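PDB 3GF6: uncharacterized bacterial lipoprotein from Bacteroides thetaiotaomicron VPI-5482, which is of unknown function but folds as an all-beta lipoprotein domain built from two antiparallel sheets. Local coordinates for residues G18-E23 with D179-S184; Y112-R117 with F215-Q220. All blocks are in the same frame, centred on the assembly; numbering follows the deposited sequence.

Contact 1 (G18-E23 with D179-S184); sequences GGPALE and DRSDLS. With EDO (1,2-ethanediol), chain G.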
loop_
_atom_site.group_PDB
_atom_site.type_symbol
_atom_site.label_atom_id
_atom_site.label_comp_id
_atom_site.label_asym_id
_atom_site.label_seq_id
_atom_site.Cartn_x
_atom_site.Cartn_y
_atom_site.Cartn_z
ATOM N N GLY A 18 7.153 8.122 13.718
ATOM C CA GLY A 18 8.539 7.622 13.732
ATOM C C GLY A 18 9.487 8.720 14.155
ATOM O O GLY A 18 9.103 9.888 14.236
ATOM N N GLY A 19 10.743 8.353 14.392
ATOM C CA GLY A 19 11.804 9.347 14.542
ATOM C C GLY A 19 12.056 10.059 13.214
ATOM O O GLY A 19 11.518 9.680 12.172
ATOM N N PRO A 20 12.897 11.089 13.233
ATOM C CA PRO A 20 13.135 11.871 12.024
ATOM C C PRO A 20 13.917 11.095 10.945
ATOM O O PRO A 20 14.488 10.028 11.222
ATOM C CB PRO A 20 13.951 13.067 12.542
ATOM C CG PRO A 20 14.618 12.570 13.781
ATOM C CD PRO A 20 13.707 11.540 14.375
ATOM N N ALA A 21 13.941 11.641 9.735
ATOM C CA ALA A 21 14.660 11.044 8.620
ATOM C C ALA A 21 16.045 10.635 9.061
ATOM O O ALA A 21 16.758 11.440 9.668
ATOM C CB ALA A 21 14.755 12.029 7.430
ATOM N N LEU A 22 16.420 9.392 8.751
ATOM C CA LEU A 22 17.749 8.856 9.081
ATOM C C LEU A 22 18.821 9.406 8.173
ATOM O O LEU A 22 18.735 9.253 6.966
ATOM C CB LEU A 22 17.781 7.335 8.948
ATOM C CG LEU A 22 19.120 6.634 9.193
ATOM C CD1 LEU A 22 19.557 6.775 10.714
ATOM C CD2 LEU A 22 19.040 5.177 8.755
ATOM N N GLU A 23 19.851 10.001 8.766
ATOM C CA GLU A 23 21.043 10.389 8.004
ATOM C C GLU A 23 21.958 9.206 8.030
ATOM O O GLU A 23 22.676 8.951 9.024
ATOM C CB GLU A 23 21.742 11.619 8.603
ATOM C CG GLU A 23 20.911 12.870 8.586
ATOM C CD GLU A 23 20.423 13.283 7.190
ATOM O OE1 GLU A 23 21.072 12.950 6.164
ATOM O OE2 GLU A 23 19.371 13.959 7.136
ATOM N N ASP A 179 10.015 9.108 5.074
ATOM C CA ASP A 179 11.408 9.050 5.486
ATOM C C ASP A 179 11.524 9.238 6.999
ATOM O O ASP A 179 11.651 10.350 7.508
ATOM C CB ASP A 179 12.157 10.120 4.692
ATOM C CG ASP A 179 13.666 10.069 4.846
ATOM O OD1 ASP A 179 14.247 9.230 5.569
ATOM O OD2 ASP A 179 14.290 10.954 4.212
ATOM N N ARG A 180 11.447 8.134 7.734
ATOM C CA ARG A 180 11.420 8.215 9.188
ATOM C C ARG A 180 12.192 7.040 9.760
ATOM O O ARG A 180 12.618 6.139 9.020
ATOM C CB ARG A 180 9.986 8.278 9.729
ATOM C CG ARG A 180 9.126 9.404 9.169
ATOM C CD ARG A 180 9.522 10.799 9.751
ATOM N NE ARG A 180 8.966 10.949 11.091
ATOM C CZ ARG A 180 7.809 11.544 11.406
ATOM N NH1 ARG A 180 7.033 12.162 10.513
ATOM N NH2 ARG A 180 7.443 11.554 12.664
ATOM N N SER A 181 12.425 7.097 11.067
ATOM C CA SER A 181 13.332 6.203 11.735
ATOM C C SER A 181 12.761 5.668 13.059
ATOM O O SER A 181 11.629 5.959 13.399
ATOM C CB SER A 181 14.636 6.982 11.998
ATOM O OG SER A 181 14.418 8.027 12.935
ATOM N N ASP A 182 13.589 4.919 13.786
ATOM C CA ASP A 182 13.288 4.407 15.124
ATOM C C ASP A 182 12.019 3.539 15.148
ATOM O O ASP A 182 11.237 3.587 16.114
ATOM C CB ASP A 182 13.115 5.547 16.147
ATOM C CG ASP A 182 14.318 6.465 16.229
ATOM O OD1 ASP A 182 15.484 6.004 15.974
ATOM O OD2 ASP A 182 14.087 7.656 16.587
ATOM N N LEU A 183 11.820 2.748 14.095
ATOM C CA LEU A 183 10.646 1.906 14.018
ATOM C C LEU A 183 10.946 0.490 14.523
ATOM O O LEU A 183 12.042 -0.027 14.295
ATOM C CB LEU A 183 10.147 1.851 12.595
ATOM C CG LEU A 183 9.867 3.187 11.904
ATOM C CD1 LEU A 183 9.484 2.910 10.429
ATOM C CD2 LEU A 183 8.772 3.970 12.678
ATOM N N SER A 184 9.959 -0.096 15.209
ATOM C CA SER A 184 10.019 -1.480 15.703
ATOM C C SER A 184 8.889 -2.282 15.065
ATOM O O SER A 184 7.745 -1.831 14.987
ATOM C CB SER A 184 9.882 -1.547 17.231
ATOM O OG SER A 184 10.961 -0.900 17.890
HETATM C C1 EDO G . 11.910 9.328 0.980
HETATM O O1 EDO G . 11.553 9.462 -0.401
HETATM C C2 EDO G . 12.637 10.614 1.381
HETATM O O2 EDO G . 14.034 10.355 1.523
HETATM O O HOH W 1 14.656 7.476 7.316
#

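Contact 2 (Y112-R117 with F215-Q220); sequences YAVKLR and FELYEQ. With EDO (1,2-ethanediol), chain G; EDO (1,2-ethanediol), chain C.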
loop_
_atom_site.group_PDB
_atom_site.type_symbol
_atom_site.label_atom_id
_atom_site.label_comp_id
_atom_site.label_asym_id
_atom_site.label_seq_id
_atom_site.Cartn_x
_atom_site.Cartn_y
_atom_site.Cartn_z
ATOM N N TYR A 112 14.476 0.249 13.021
ATOM C CA TYR A 112 14.423 0.360 11.580
ATOM C C TYR A 112 14.097 1.765 11.097
ATOM O O TYR A 112 13.355 2.503 11.752
ATOM C CB TYR A 112 13.371 -0.597 11.019
ATOM C CG TYR A 112 13.670 -2.064 11.141
ATOM C CD1 TYR A 112 14.548 -2.680 10.263
ATOM C CD2 TYR A 112 13.072 -2.847 12.147
ATOM C CE1 TYR A 112 14.815 -4.065 10.342
ATOM C CE2 TYR A 112 13.301 -4.216 12.242
ATOM C CZ TYR A 112 14.199 -4.827 11.330
ATOM O OH TYR A 112 14.471 -6.171 11.398
ATOM N N ALA A 113 14.634 2.111 9.916
ATOM C CA ALA A 113 14.288 3.351 9.232
ATOM C C ALA A 113 13.849 2.994 7.833
ATOM O O ALA A 113 14.397 2.067 7.228
ATOM C CB ALA A 113 15.498 4.314 9.189
ATOM N N VAL A 114 12.860 3.721 7.316
ATOM C CA VAL A 114 12.298 3.488 5.996
ATOM C C VAL A 114 12.393 4.766 5.171
ATOM O O VAL A 114 12.090 5.855 5.654
ATOM C CB VAL A 114 10.789 3.019 6.083
ATOM C CG1 VAL A 114 10.096 3.011 4.723
ATOM C CG2 VAL A 114 10.705 1.613 6.702
ATOM N N LYS A 115 12.772 4.609 3.904
ATOM C CA LYS A 115 12.712 5.688 2.919
ATOM C C LYS A 115 11.982 5.129 1.733
ATOM O O LYS A 115 12.363 4.050 1.215
ATOM C CB LYS A 115 14.124 6.115 2.481
ATOM C CG LYS A 115 15.013 6.588 3.679
ATOM C CD LYS A 115 16.398 6.987 3.237
ATOM C CE LYS A 115 17.223 7.563 4.385
ATOM N NZ LYS A 115 16.766 8.904 4.787
ATOM N N LEU A 116 10.908 5.805 1.341
ATOM C CA LEU A 116 10.145 5.338 0.206
ATOM C C LEU A 116 9.569 6.463 -0.605
ATOM O O LEU A 116 9.407 7.592 -0.119
ATOM C CB LEU A 116 9.045 4.349 0.637
ATOM C CG LEU A 116 7.857 4.837 1.484
ATOM C CD1 LEU A 116 6.802 5.567 0.625
ATOM C CD2 LEU A 116 7.213 3.664 2.226
ATOM N N ARG A 117 9.290 6.164 -1.865
ATOM C CA ARG A 117 8.479 7.039 -2.719
ATOM C C ARG A 117 7.473 6.148 -3.431
ATOM O O ARG A 117 7.838 5.096 -3.917
ATOM C CB ARG A 117 9.328 7.815 -3.728
ATOM C CG ARG A 117 8.526 8.782 -4.604
ATOM C CD ARG A 117 9.513 9.682 -5.375
ATOM N NE ARG A 117 8.837 10.627 -6.248
ATOM C CZ ARG A 117 9.471 11.360 -7.154
ATOM N NH1 ARG A 117 10.790 11.242 -7.293
ATOM N NH2 ARG A 117 8.790 12.194 -7.927
ATOM N N PHE A 215 11.575 1.679 -2.500
ATOM C CA PHE A 215 11.407 1.331 -1.105
ATOM C C PHE A 215 12.740 0.911 -0.559
ATOM O O PHE A 215 13.383 0.063 -1.147
ATOM C CB PHE A 215 10.421 0.161 -0.996
ATOM C CG PHE A 215 10.267 -0.348 0.390
ATOM C CD1 PHE A 215 9.357 0.250 1.251
ATOM C CD2 PHE A 215 11.096 -1.350 0.883
ATOM C CE1 PHE A 215 9.241 -0.201 2.567
ATOM C CE2 PHE A 215 11.002 -1.781 2.196
ATOM C CZ PHE A 215 10.075 -1.221 3.033
ATOM N N GLU A 216 13.144 1.478 0.587
ATOM C CA GLU A 216 14.387 1.139 1.286
ATOM C C GLU A 216 14.121 0.929 2.755
ATOM O O GLU A 216 13.352 1.684 3.352
ATOM C CB GLU A 216 15.441 2.238 1.175
ATOM C CG GLU A 216 15.857 2.498 -0.233
ATOM C CD GLU A 216 16.843 3.646 -0.388
ATOM O OE1 GLU A 216 17.142 4.359 0.579
ATOM O OE2 GLU A 216 17.331 3.816 -1.513
ATOM N N LEU A 217 14.796 -0.064 3.325
ATOM C CA LEU A 217 14.708 -0.392 4.742
ATOM C C LEU A 217 16.128 -0.541 5.329
ATOM O O LEU A 217 16.943 -1.318 4.818
ATOM C CB LEU A 217 13.939 -1.693 4.958
ATOM C CG LEU A 217 13.736 -2.154 6.408
ATOM C CD1 LEU A 217 12.929 -1.138 7.252
ATOM C CD2 LEU A 217 13.029 -3.532 6.410
ATOM N N TYR A 218 16.386 0.211 6.388
ATOM C CA TYR A 218 17.640 0.193 7.109
ATOM C C TYR A 218 17.454 -0.372 8.509
ATOM O O TYR A 218 16.454 -0.081 9.169
ATOM C CB TYR A 218 18.204 1.623 7.232
ATOM C CG TYR A 218 18.516 2.238 5.898
ATOM C CD1 TYR A 218 17.529 2.893 5.154
ATOM C CD2 TYR A 218 19.796 2.107 5.337
ATOM C CE1 TYR A 218 17.818 3.429 3.891
ATOM C CE2 TYR A 218 20.084 2.642 4.089
ATOM C CZ TYR A 218 19.091 3.293 3.377
ATOM O OH TYR A 218 19.380 3.826 2.157
ATOM N N GLU A 219 18.437 -1.154 8.962
ATOM C CA GLU A 219 18.632 -1.421 10.367
ATOM C C GLU A 219 19.539 -0.299 10.895
ATOM O O GLU A 219 20.595 -0.058 10.334
ATOM C CB GLU A 219 19.310 -2.758 10.605
ATOM C CG GLU A 219 18.489 -3.971 10.358
ATOM C CD GLU A 219 19.233 -5.271 10.692
ATOM O OE1 GLU A 219 20.352 -5.216 11.254
ATOM O OE2 GLU A 219 18.717 -6.352 10.331
ATOM N N GLN A 220 19.103 0.416 11.927
ATOM C CA GLN A 220 19.894 1.517 12.494
ATOM C C GLN A 220 20.997 1.037 13.427
ATOM O O GLN A 220 20.765 0.158 14.246
ATOM C CB GLN A 220 18.987 2.480 13.270
ATOM C CG GLN A 220 17.966 3.132 12.411
ATOM C CD GLN A 220 16.958 3.993 13.167
ATOM O OE1 GLN A 220 15.809 4.044 12.776
ATOM N NE2 GLN A 220 17.402 4.712 14.195
HETATM C C1 EDO G . 11.910 9.328 0.980
HETATM O O1 EDO G . 11.553 9.462 -0.401
HETATM C C2 EDO G . 12.637 10.614 1.381
HETATM O O2 EDO G . 14.034 10.355 1.523
HETATM C C1 EDO C . 13.343 11.172 -5.393
HETATM O O1 EDO C . 13.003 9.843 -5.691
HETATM C C2 EDO C . 14.665 11.114 -4.704
HETATM O O2 EDO C . 15.551 10.932 -5.780
HETATM O O HOH W 2 16.444 -7.064 9.664
#

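Contact 1 (G18-E23 with D179-S184)
Gly19 meets Ser181 as a single antiparallel hydrogen-bonded bridge, their CA atoms 4.5 Å apart, where the loop after strand 14-16 crosses the end of strand 171-183. Gly19 N donates to Ser181 O, and Ser181 N returns a bond to Gly19 O. The strand end is a G1 beta bulge: Asp182 and Leu183 both face Tyr112 of the neighbouring strand.

Arg180 curls round to the loop. Its chain folds at chi2 (-74°) and again at chi3 (-78°), and the guanidinium meets two glycine carbonyls with its edge. Arg180 NH2 reaches Gly18 O at 2.8 Å, and Arg180 NE reaches Gly19 O at 3.0 Å, both nearly in the guanidinium plane. Gly19 O is thus gripped twice, by Ser181 N and Arg180 NE from opposite faces of its carbonyl. The loop fits closely here. Gly19 CA lies 3.5 Å from Asp182 OD2, and Gly18 CA packs on Leu183 CD2.

Farther along, Ala21 CB lies beside the carboxylate of Asp179, 3.4 Å from Asp179 OD1. That oxygen also forms a salt bridge with Lys115, and a water links it to Leu22 N. Ser181 OG sits between its own N and carbonyl carbon (chi1 67°). From there Ser181 OG donates in the carbonyl plane to a lone pair of Pro20 O, at 2.6 Å.

Contact 2 (Y112-R117 with F215-Q220)
Ala113 and Tyr218 form one hydrogen-bonded pair of this antiparallel ladder, and Lys115 and Glu216 form the next. The axes of 112-117 and 215-219 come within 4.7 Å, their N-to-C directions 161° apart. The strands are neighbours in one of the two sheets of this all-beta fold.

The tight side carries Tyr112, Val114, Leu116, Phe215 and Leu217, all buried. Leu217 CD1, placed by chi2 (61°), lies 3.6 Å from Val114 CG2. Leu217 CD1 is also 3.8 Å from Tyr112 CD1. Phe215 turns CE1 to Val114 CG1, while Leu116 CD2 comes to the ring edge near CD1. This face turns polar and wet at one end. There Tyr112 and Glu219 lie side by side, Tyr112 CE1 3.7 Å from Glu219 CG. A water joins Tyr112 OH to Glu219 OE2; the hydroxyl also bonds Ser105.

The other face is looser. Lys115 CD passes 3.9 Å from Tyr218 CE1. Tyr218 OH donates to Glu216 OE1 from above the carboxylate plane, at 2.8 Å.

The first face is thus apolar except at its Glu219 end. On the other, Lys115 NZ pairs with Asp179 and Leu22 O rather than cross-strand Glu216, tying this strand pair to strand 171-183 and the Leu22 loop.

How the contacts relate
Contact 2 is the more buried of the two; contact 1 lies at the surface. Both reach the same sheet, since strand 171-183 pairs with strand 112-123, which pairs in turn with strand 203-219. Contact 2 is a regular backbone ladder backed by apolar side chains. In contact 1 one backbone bridge holds an irregular loop, and the side chains of Arg180 and Ser181 donate to loop carbonyls. Their centres are 8 Å apart, and polar groups join them directly. Besides the lysine salt bridge, Gln220 OE1 probably accepts from Asp182 N. One ethanediol, probably from the crystallisation liquor, bonds Asp179 OD2 and Leu116 O.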